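Long-range contact in serine--tRNA ligase, cytoplasmic (Candida albicans, PDB 3QO8), which catalyses the attachment of serine to tRNA(Ser), first activating the amino acid with ATP and then transferring it to the acceptor end of the tRNA: residues L199-V211 with P268-R280. Residues are numbered along the deposited sequence; the frame is centred on the assembly and turned at random. Where two conformers were deposited one is given.
Sequences LSSKGYVPLQAPV and PVRYAGYSSCFRR. With SSA (5'-O-(N-(L-seryl)-sulfamoyl)adenosine), chain B.
Val205 N donates to Arg270 O across 2.8 Å, the first of five backbone hydrogen bonds that join strand 205-208, and Ala209 just past it, to strand 269-278 in parallel. Ala272 and Tyr274 each use both N and O, bonding to the residues that flank their partners Pro206 and Gln208; this pattern lets a proline, which has no N-H, sit within the pairing.

Leu207 CD2 lies over one face of the Tyr271 ring, 4.0 Å from its centroid, a CH-pi contact offset toward the rim. On the other face of the sheet, the extended Gln208 runs beside Tyr274, its amide nearly perpendicular to the ring and OE1 in the ring plane at the edge; NE2 is hydrogen-bonded to Glu299 of the second subunit. Ala272 CB meets Leu199 CD1 at 3.6 Å.

The Tyr204 ring is sandwiched: Arg270 CB sits 3.8 Å above one face and Leu199 CD2 covers the opposite one. Tyr204 CG stands anti to its carbonyl carbon (chi1 -73°), which puts the ring beside the start of strand 269-278, where its edge meets the Tyr271 carbonyl and Ala272 N. A Schellman motif with Gly203 as C-prime residue ends helix 183-200 and turns the chain into strand 205-208. At the far end Arg279 NH1 donates to the sulfamoyl oxygen O1S of SSA at 2.8 Å, NH2 bonds O9 at 3.0 Å and the guanidinium face lies against C8: strand 269-278 delivers an arginine to the seryl-adenylate analogue, in keeping with class II motif 2.

Strand 297-307 runs antiparallel to the other edge of 269-278; helix 248-252 packs on the Leu207-Tyr271 face through Ile251, helix 312-329 on Tyr204 through Met319 and Cys322, and Leu207 and Gln208 pair with an antiparallel strand of the second subunit, carrying the catalytic sheet across the dimer interface.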
loop_
_atom_site.group_PDB
_atom_site.type_symbol
_atom_site.label_atom_id
_atom_site.label_comp_id
_atom_site.label_asym_id
_atom_site.label_seq_id
_atom_site.Cartn_x
_atom_site.Cartn_y
_atom_site.Cartn_z
ATOM N N LEU A 199 21.214 3.807 -7.679
ATOM C CA LEU A 199 21.671 4.268 -6.371
ATOM C C LEU A 199 22.576 3.242 -5.697
ATOM O O LEU A 199 23.533 3.600 -5.007
ATOM C CB LEU A 199 20.491 4.616 -5.467
ATOM C CG LEU A 199 19.695 5.879 -5.817
ATOM C CD1 LEU A 199 18.545 6.061 -4.825
ATOM C CD2 LEU A 199 20.604 7.132 -5.843
ATOM N N SER A 200 22.276 1.963 -5.897
ATOM C CA SER A 200 23.093 0.904 -5.314
ATOM C C SER A 200 24.540 1.002 -5.833
ATOM O O SER A 200 25.500 0.777 -5.092
ATOM C CB SER A 200 22.473 -0.473 -5.605
ATOM O OG SER A 200 23.415 -1.503 -5.405
ATOM N N SER A 201 24.693 1.361 -7.106
ATOM C CA SER A 201 26.020 1.528 -7.694
ATOM C C SER A 201 26.768 2.688 -7.056
ATOM O O SER A 201 27.979 2.796 -7.193
ATOM C CB SER A 201 25.916 1.776 -9.202
ATOM O OG SER A 201 25.572 0.581 -9.875
ATOM N N LYS A 202 26.035 3.572 -6.392
ATOM C CA LYS A 202 26.641 4.727 -5.744
ATOM C C LYS A 202 26.821 4.515 -4.246
ATOM O O LYS A 202 27.091 5.455 -3.509
ATOM C CB LYS A 202 25.797 5.968 -5.993
ATOM C CG LYS A 202 25.856 6.450 -7.420
ATOM C CD LYS A 202 24.948 7.626 -7.637
ATOM C CE LYS A 202 25.052 8.094 -9.065
ATOM N NZ LYS A 202 26.452 8.493 -9.387
ATOM N N GLY A 203 26.650 3.281 -3.801
ATOM C CA GLY A 203 26.863 2.944 -2.403
ATOM C C GLY A 203 25.648 3.078 -1.501
ATOM O O GLY A 203 25.771 2.927 -0.288
ATOM N N TYR A 204 24.478 3.357 -2.080
ATOM C CA TYR A 204 23.245 3.404 -1.302
ATOM C C TYR A 204 22.795 1.987 -0.992
ATOM O O TYR A 204 22.938 1.082 -1.813
ATOM C CB TYR A 204 22.123 4.100 -2.076
ATOM C CG TYR A 204 22.247 5.599 -2.203
ATOM C CD1 TYR A 204 21.276 6.446 -1.675
ATOM C CD2 TYR A 204 23.316 6.175 -2.880
ATOM C CE1 TYR A 204 21.377 7.843 -1.810
ATOM C CE2 TYR A 204 23.427 7.557 -3.010
ATOM C CZ TYR A 204 22.458 8.384 -2.474
ATOM O OH TYR A 204 22.580 9.760 -2.616
ATOM N N VAL A 205 22.238 1.801 0.194
ATOM C CA VAL A 205 21.689 0.513 0.595
ATOM C C VAL A 205 20.196 0.453 0.253
ATOM O O VAL A 205 19.417 1.254 0.756
ATOM C CB VAL A 205 21.882 0.323 2.107
ATOM C CG1 VAL A 205 21.187 -0.951 2.598
ATOM C CG2 VAL A 205 23.374 0.316 2.442
ATOM N N PRO A 206 19.795 -0.498 -0.606
ATOM C CA PRO A 206 18.368 -0.629 -0.916
ATOM C C PRO A 206 17.577 -0.926 0.337
ATOM O O PRO A 206 17.953 -1.794 1.138
ATOM C CB PRO A 206 18.319 -1.820 -1.876
ATOM C CG PRO A 206 19.694 -1.831 -2.516
ATOM C CD PRO A 206 20.623 -1.426 -1.400
ATOM N N LEU A 207 16.483 -0.207 0.523
ATOM C CA LEU A 207 15.705 -0.408 1.736
ATOM C C LEU A 207 14.237 -0.266 1.402
ATOM O O LEU A 207 13.790 0.836 1.098
ATOM C CB LEU A 207 16.118 0.630 2.780
ATOM C CG LEU A 207 15.569 0.491 4.193
ATOM C CD1 LEU A 207 15.992 -0.848 4.789
ATOM C CD2 LEU A 207 16.043 1.647 5.056
ATOM N N GLN A 208 13.488 -1.369 1.443
ATOM C CA GLN A 208 12.051 -1.291 1.204
ATOM C C GLN A 208 11.317 -1.084 2.504
ATOM O O GLN A 208 11.375 -1.919 3.409
ATOM C CB GLN A 208 11.506 -2.530 0.500
ATOM C CG GLN A 208 9.991 -2.422 0.194
ATOM C CD GLN A 208 9.490 -3.603 -0.624
ATOM O OE1 GLN A 208 10.236 -4.168 -1.411
ATOM N NE2 GLN A 208 8.235 -3.982 -0.433
ATOM N N ALA A 209 10.624 0.041 2.595
ATOM C CA ALA A 209 9.999 0.450 3.843
ATOM C C ALA A 209 8.566 -0.041 3.917
ATOM O O ALA A 209 7.890 -0.148 2.890
ATOM C CB ALA A 209 10.038 2.003 3.953
ATOM N N PRO A 210 8.082 -0.309 5.136
ATOM C CA PRO A 210 6.662 -0.627 5.309
ATOM C C PRO A 210 5.838 0.622 5.010
ATOM O O PRO A 210 6.341 1.731 5.185
ATOM C CB PRO A 210 6.569 -0.988 6.791
ATOM C CG PRO A 210 7.706 -0.238 7.427
ATOM C CD PRO A 210 8.805 -0.250 6.420
ATOM N N VAL A 211 4.611 0.458 4.540
ATOM C CA VAL A 211 3.793 1.619 4.179
ATOM C C VAL A 211 2.799 2.015 5.258
ATOM O O VAL A 211 2.009 2.953 5.070
ATOM C CB VAL A 211 3.034 1.402 2.850
ATOM C CG1 VAL A 211 4.022 1.235 1.714
ATOM C CG2 VAL A 211 2.099 0.199 2.948
ATOM N N PRO A 268 28.922 8.803 6.143
ATOM C CA PRO A 268 27.469 8.879 5.975
ATOM C C PRO A 268 26.831 7.517 5.752
ATOM O O PRO A 268 27.480 6.588 5.270
ATOM C CB PRO A 268 27.320 9.706 4.692
ATOM C CG PRO A 268 28.518 9.322 3.895
ATOM C CD PRO A 268 29.634 9.226 4.924
ATOM N N VAL A 269 25.566 7.394 6.126
ATOM C CA VAL A 269 24.774 6.217 5.796
ATOM C C VAL A 269 23.756 6.638 4.734
ATOM O O VAL A 269 23.006 7.588 4.943
ATOM C CB VAL A 269 24.039 5.681 7.034
ATOM C CG1 VAL A 269 22.950 4.728 6.631
ATOM C CG2 VAL A 269 25.022 5.018 8.005
ATOM N N ARG A 270 23.745 5.949 3.603
ATOM C CA ARG A 270 22.885 6.333 2.491
ATOM C C ARG A 270 21.907 5.214 2.137
ATOM O O ARG A 270 22.328 4.091 1.869
ATOM C CB ARG A 270 23.748 6.672 1.279
ATOM C CG ARG A 270 24.807 7.776 1.552
ATOM C CD ARG A 270 25.482 8.210 0.255
ATOM N NE ARG A 270 26.331 9.395 0.419
ATOM C CZ ARG A 270 27.657 9.383 0.339
ATOM N NH1 ARG A 270 28.292 8.244 0.087
ATOM N NH2 ARG A 270 28.350 10.511 0.487
ATOM N N TYR A 271 20.612 5.524 2.140
ATOM C CA TYR A 271 19.584 4.539 1.791
ATOM C C TYR A 271 18.880 4.890 0.472
ATOM O O TYR A 271 18.504 6.039 0.243
ATOM C CB TYR A 271 18.539 4.418 2.894
ATOM C CG TYR A 271 19.106 3.848 4.169
ATOM C CD1 TYR A 271 19.567 2.533 4.215
ATOM C CD2 TYR A 271 19.210 4.620 5.311
ATOM C CE1 TYR A 271 20.117 1.996 5.394
ATOM C CE2 TYR A 271 19.749 4.097 6.482
ATOM C CZ TYR A 271 20.195 2.787 6.515
ATOM O OH TYR A 271 20.733 2.280 7.678
ATOM N N ALA A 272 18.738 3.885 -0.382
ATOM C CA ALA A 272 17.885 3.958 -1.551
ATOM C C ALA A 272 16.533 3.392 -1.129
ATOM O O ALA A 272 16.302 2.173 -1.186
ATOM C CB ALA A 272 18.490 3.150 -2.683
ATOM N N GLY A 273 15.648 4.278 -0.677
ATOM C CA GLY A 273 14.364 3.863 -0.146
ATOM C C GLY A 273 13.396 3.535 -1.259
ATOM O O GLY A 273 13.391 4.197 -2.281
ATOM N N TYR A 274 12.586 2.503 -1.070
ATOM C CA TYR A 274 11.535 2.196 -2.029
ATOM C C TYR A 274 10.249 1.874 -1.291
ATOM O O TYR A 274 10.247 1.080 -0.336
ATOM C CB TYR A 274 11.918 1.015 -2.940
ATOM C CG TYR A 274 10.705 0.441 -3.641
ATOM C CD1 TYR A 274 9.948 1.231 -4.509
ATOM C CD2 TYR A 274 10.278 -0.852 -3.401
ATOM C CE1 TYR A 274 8.822 0.742 -5.129
ATOM C CE2 TYR A 274 9.140 -1.364 -4.045
ATOM C CZ TYR A 274 8.418 -0.554 -4.902
ATOM O OH TYR A 274 7.289 -1.019 -5.546
ATOM N N SER A 275 9.155 2.488 -1.724
ATOM C CA SER A 275 7.857 2.155 -1.159
ATOM C C SER A 275 6.795 2.700 -2.082
ATOM O O SER A 275 7.075 3.562 -2.918
ATOM C CB SER A 275 7.694 2.803 0.218
ATOM O OG SER A 275 7.501 4.220 0.087
ATOM N N SER A 276 5.576 2.208 -1.928
ATOM C CA SER A 276 4.422 2.963 -2.391
ATOM C C SER A 276 4.188 4.124 -1.419
ATOM O O SER A 276 4.667 4.092 -0.275
ATOM C CB SER A 276 3.188 2.071 -2.500
ATOM O OG SER A 276 3.327 1.219 -3.627
ATOM N N CYS A 277 3.469 5.139 -1.895
ATOM C CA CYS A 277 3.221 6.381 -1.168
ATOM C C CYS A 277 1.762 6.741 -1.348
ATOM O O CYS A 277 1.218 6.600 -2.442
ATOM C CB CYS A 277 4.100 7.512 -1.728
ATOM S SG CYS A 277 5.870 7.088 -1.752
ATOM N N PHE A 278 1.128 7.219 -0.282
ATOM C CA PHE A 278 -0.315 7.473 -0.305
ATOM C C PHE A 278 -0.600 8.880 0.184
ATOM O O PHE A 278 -0.143 9.268 1.262
ATOM C CB PHE A 278 -1.036 6.426 0.564
ATOM C CG PHE A 278 -0.712 5.011 0.166
ATOM C CD1 PHE A 278 -1.474 4.353 -0.788
ATOM C CD2 PHE A 278 0.395 4.365 0.705
ATOM C CE1 PHE A 278 -1.143 3.054 -1.185
ATOM C CE2 PHE A 278 0.724 3.080 0.314
ATOM C CZ PHE A 278 -0.050 2.423 -0.621
ATOM N N ARG A 279 -1.342 9.650 -0.614
ATOM C CA ARG A 279 -1.624 11.027 -0.262
ATOM C C ARG A 279 -3.068 11.388 -0.573
ATOM O O ARG A 279 -3.551 11.139 -1.666
ATOM C CB ARG A 279 -0.669 11.953 -1.010
ATOM C CG ARG A 279 0.785 11.622 -0.750
ATOM C CD ARG A 279 1.713 12.672 -1.329
ATOM N NE ARG A 279 3.100 12.295 -1.095
ATOM C CZ ARG A 279 4.134 13.125 -1.202
ATOM N NH1 ARG A 279 3.940 14.409 -1.531
ATOM N NH2 ARG A 279 5.363 12.669 -0.962
ATOM N N ARG A 280 -3.755 11.960 0.409
ATOM C CA ARG A 280 -5.141 12.382 0.230
ATOM C C ARG A 280 -5.275 13.532 -0.765
ATOM O O ARG A 280 -6.314 13.671 -1.405
ATOM C CB ARG A 280 -5.758 12.764 1.579
ATOM C CG ARG A 280 -5.881 11.569 2.550
ATOM C CD ARG A 280 -6.698 11.938 3.788
ATOM N NE ARG A 280 -7.945 12.589 3.409
ATOM C CZ ARG A 280 -8.337 13.775 3.870
ATOM N NH1 ARG A 280 -7.584 14.431 4.746
ATOM N NH2 ARG A 280 -9.483 14.301 3.458
HETATM N N10 SSA B . 10.567 12.641 0.786
HETATM C CA SSA B . 10.514 13.843 -0.043
HETATM C CB SSA B . 11.506 13.726 -1.200
HETATM O OG SSA B . 11.059 12.737 -2.149
HETATM C C9 SSA B . 9.124 14.052 -0.575
HETATM O O9 SSA B . 8.239 13.223 -0.398
HETATM N N8 SSA B . 8.922 15.179 -1.250
HETATM S S1 SSA B . 7.617 15.439 -2.143
HETATM O O1S SSA B . 6.426 15.618 -1.365
HETATM O O2S SSA B . 7.849 16.591 -2.950
HETATM O "O5'" SSA B . 7.413 14.257 -3.110
HETATM C "C5'" SSA B . 8.466 13.805 -3.945
HETATM C "C4'" SSA B . 7.940 13.630 -5.373
HETATM O "O4'" SSA B . 6.862 12.691 -5.464
HETATM C "C3'" SSA B . 7.377 14.897 -5.977
HETATM O "O3'" SSA B . 8.446 15.751 -6.410
HETATM C "C2'" SSA B . 6.547 14.327 -7.121
HETATM O "O2'" SSA B . 7.397 13.981 -8.232
HETATM C "C1'" SSA B . 5.991 13.028 -6.537
HETATM N N9 SSA B . 4.626 13.244 -6.015
HETATM C C8 SSA B . 4.275 13.973 -4.943
HETATM N N7 SSA B . 2.932 13.929 -4.812
HETATM C C5 SSA B . 2.456 13.159 -5.809
HETATM C C6 SSA B . 1.186 12.751 -6.169
HETATM N N6 SSA B . 0.131 13.164 -5.434
HETATM N N1 SSA B . 1.027 11.950 -7.248
HETATM C C2 SSA B . 2.086 11.554 -7.964
HETATM N N3 SSA B . 3.329 11.925 -7.631
HETATM C C4 SSA B . 3.529 12.736 -6.568
HETATM O O HOH W 1 25.257 3.749 2.941
#